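Local coordinates for protein putative exotoxin (superantigen) (Streptococcus pyogenes, PDB 1TY0) that acts as a streptococcal superantigen whose T-cell receptor-binding surface can also serve for pairing two copies of the toxin, at residues K8-K11 / L12-Y16. Residues are numbered along the deposited sequence; the frame is centred on the assembly and turned at random.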
ATOM      1  N   LYS A   8       8.313 -15.643 -15.873  1.00 21.17           N
ATOM      2  CA  LYS A   8       8.963 -15.149 -14.664  1.00 21.11           C
ATOM      3  C   LYS A   8       8.767 -13.638 -14.540  1.00 21.41           C
ATOM      4  O   LYS A   8       8.463 -13.131 -13.458  1.00 21.27           O
ATOM      5  CB  LYS A   8      10.458 -15.479 -14.678  1.00 24.41           C
ATOM      6  CG  LYS A   8      10.762 -16.961 -14.520  1.00 27.26           C
ATOM      7  CD  LYS A   8      12.263 -17.207 -14.438  1.00 31.22           C
ATOM      8  CE  LYS A   8      12.570 -18.672 -14.158  1.00 32.44           C
ATOM      9  NZ  LYS A   8      12.017 -19.560 -15.214  1.00 34.17           N
ATOM     10  N   ASP A   9       8.946 -12.925 -15.648  1.00 19.58           N
ATOM     11  CA  ASP A   9       8.779 -11.476 -15.658  1.00 20.73           C
ATOM     12  C   ASP A   9       7.324 -11.104 -15.390  1.00 18.11           C
ATOM     13  O   ASP A   9       7.043 -10.097 -14.744  1.00 18.24           O
ATOM     14  CB  ASP A   9       9.222 -10.891 -17.002  1.00 23.22           C
ATOM     15  CG  ASP A   9      10.680 -11.163 -17.301  1.00 27.06           C
ATOM     16  OD1 ASP A   9      11.513 -11.002 -16.385  1.00 27.07           O
ATOM     17  OD2 ASP A   9      10.995 -11.526 -18.454  1.00 29.67           O
ATOM     18  N   VAL A  10       6.406 -11.921 -15.896  1.00 17.53           N
ATOM     19  CA  VAL A  10       4.979 -11.694 -15.696  1.00 16.48           C
ATOM     20  C   VAL A  10       4.674 -11.829 -14.205  1.00 17.22           C
ATOM     21  O   VAL A  10       3.959 -11.010 -13.624  1.00 16.45           O
ATOM     22  CB  VAL A  10       4.142 -12.728 -16.490  1.00 16.88           C
ATOM     23  CG1 VAL A  10       2.678 -12.661 -16.076  1.00 17.84           C
ATOM     24  CG2 VAL A  10       4.284 -12.461 -17.988  1.00 17.20           C
ATOM     25  N   LYS A  11       5.235 -12.862 -13.588  1.00 16.55           N
ATOM     26  CA  LYS A  11       5.019 -13.092 -12.167  1.00 17.15           C
ATOM     27  C   LYS A  11       5.609 -11.945 -11.353  1.00 18.29           C
ATOM     28  O   LYS A  11       5.037 -11.527 -10.348  1.00 16.44           O
ATOM     29  CB  LYS A  11       5.633 -14.437 -11.760  1.00 18.78           C
ATOM     30  CG  LYS A  11       4.946 -15.615 -12.443  1.00 21.94           C
ATOM     31  CD  LYS A  11       5.726 -16.918 -12.323  1.00 24.15           C
ATOM     32  CE  LYS A  11       5.499 -17.599 -10.989  1.00 23.45           C
ATOM     33  NZ  LYS A  11       6.074 -18.977 -11.001  1.00 19.46           N
ATOM     34  N   LEU A  12       6.742 -11.416 -11.800  1.00 17.13           N
ATOM     35  CA  LEU A  12       7.367 -10.306 -11.093  1.00 18.27           C
ATOM     36  C   LEU A  12       6.468  -9.073 -11.092  1.00 17.28           C
ATOM     37  O   LEU A  12       6.341  -8.401 -10.073  1.00 17.74           O
ATOM     38  CB  LEU A  12       8.722  -9.978 -11.721  1.00 22.40           C
ATOM     39  CG  LEU A  12       9.793 -11.040 -11.452  1.00 24.94           C
ATOM     40  CD1 LEU A  12      11.099 -10.656 -12.136  1.00 27.06           C
ATOM     41  CD2 LEU A  12      10.002 -11.168  -9.948  1.00 27.15           C
ATOM     42  N   GLN A  13       5.842  -8.777 -12.230  1.00 16.62           N
ATOM     43  CA  GLN A  13       4.948  -7.623 -12.312  1.00 16.04           C
ATOM     44  C   GLN A  13       3.732  -7.808 -11.401  1.00 14.44           C
ATOM     45  O   GLN A  13       3.250  -6.855 -10.795  1.00 14.50           O
ATOM     46  CB  GLN A  13       4.464  -7.408 -13.752  1.00 18.78           C
ATOM     47  CG  GLN A  13       5.534  -6.900 -14.703  1.00 21.28           C
ATOM     48  CD  GLN A  13       6.155  -5.599 -14.236  1.00 20.36           C
ATOM     49  OE1 GLN A  13       5.511  -4.551 -14.231  1.00 24.69           O
ATOM     50  NE2 GLN A  13       7.415  -5.665 -13.833  1.00 22.07           N
ATOM     51  N   LEU A  14       3.237  -9.039 -11.313  1.00 13.41           N
ATOM     52  CA  LEU A  14       2.079  -9.328 -10.480  1.00 14.45           C
ATOM     53  C   LEU A  14       2.417  -9.275  -8.999  1.00 15.23           C
ATOM     54  O   LEU A  14       1.633  -8.765  -8.193  1.00 14.05           O
ATOM     55  CB  LEU A  14       1.506 -10.698 -10.838  1.00 15.19           C
ATOM     56  CG  LEU A  14       0.777 -10.716 -12.181  1.00 11.99           C
ATOM     57  CD1 LEU A  14       0.564 -12.142 -12.668  1.00 13.02           C
ATOM     58  CD2 LEU A  14      -0.547  -9.984 -12.018  1.00 13.22           C
ATOM     59  N   ASN A  15       3.589  -9.792  -8.642  1.00 13.51           N
ATOM     60  CA  ASN A  15       4.002  -9.796  -7.250  1.00 16.60           C
ATOM     61  C   ASN A  15       4.105  -8.359  -6.761  1.00 17.47           C
ATOM     62  O   ASN A  15       3.643  -8.031  -5.668  1.00 20.16           O
ATOM     63  CB  ASN A  15       5.339 -10.520  -7.088  1.00 18.30           C
ATOM     64  CG  ASN A  15       5.619 -10.888  -5.649  1.00 23.03           C
ATOM     65  OD1 ASN A  15       6.233 -10.121  -4.908  1.00 28.76           O
ATOM     66  ND2 ASN A  15       5.141 -12.056  -5.235  1.00 23.33           N
ATOM     67  N   TYR A  16       4.693  -7.498  -7.582  1.00 18.25           N
ATOM     68  CA  TYR A  16       4.816  -6.097  -7.212  1.00 18.53           C
ATOM     69  C   TYR A  16       3.459  -5.404  -7.131  1.00 17.09           C
ATOM     70  O   TYR A  16       3.178  -4.686  -6.175  1.00 15.97           O
ATOM     71  CB  TYR A  16       5.678  -5.335  -8.216  1.00 21.65           C
ATOM     72  CG  TYR A  16       5.405  -3.848  -8.177  1.00 25.30           C
ATOM     73  CD1 TYR A  16       5.662  -3.102  -7.025  1.00 26.27           C
ATOM     74  CD2 TYR A  16       4.839  -3.194  -9.271  1.00 27.18           C
ATOM     75  CE1 TYR A  16       5.358  -1.743  -6.966  1.00 29.96           C
ATOM     76  CE2 TYR A  16       4.531  -1.838  -9.220  1.00 30.00           C
ATOM     77  CZ  TYR A  16       4.794  -1.119  -8.065  1.00 31.26           C
ATOM     78  OH  TYR A  16       4.488   0.221  -8.009  1.00 35.06           O
TER
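The flat carboxylate of Asp9 comes only loosely up to Leu12, its OD1 lying 4.3 Å from the methyl CD1, while the Asp9 side chain also touches Ser179. Behind them the backbone carbonyl oxygens of Lys8, Asp9, Val10 and Lys11 each accept a hydrogen bond from the backbone N-H four residues on. Asn15 N reaches Lys11 O at 2.8 Å, and Gln13 N is 3.1 Å from Asp9 O; Leu12 N to Lys8 O and Leu14 N to Val10 O complete the set. Aliphatic carbons crowd the same oxygens: Leu12 CG sits 3.2 Å from Lys8 O, and Leu14 CG 3.5 Å from Val10 O.

This is the i to i+4 pattern of an alpha-helix, here helix 5-18, which precedes the first strand of the OB-fold sheet and packs Leu14 and Asn15 on helix 131-146. Along its buried side Val10 and Leu14 run alongside each other in the same direction; CG1 of Val10, anti to the backbone N (chi1 169°), meets Leu14 CD1 at 4.0 Å. A kink at chi3 (81°) interrupts the otherwise extended Lys11 chain on its way to the loop, where NZ is gripped by three hydrogen bonds, to the backbone oxygens of Tyr155 and Asp150 and to Ser153 OG. Farther along, the Tyr16 ring makes a cation-pi contact with Arg183 and meets Tyr16 of the second subunit.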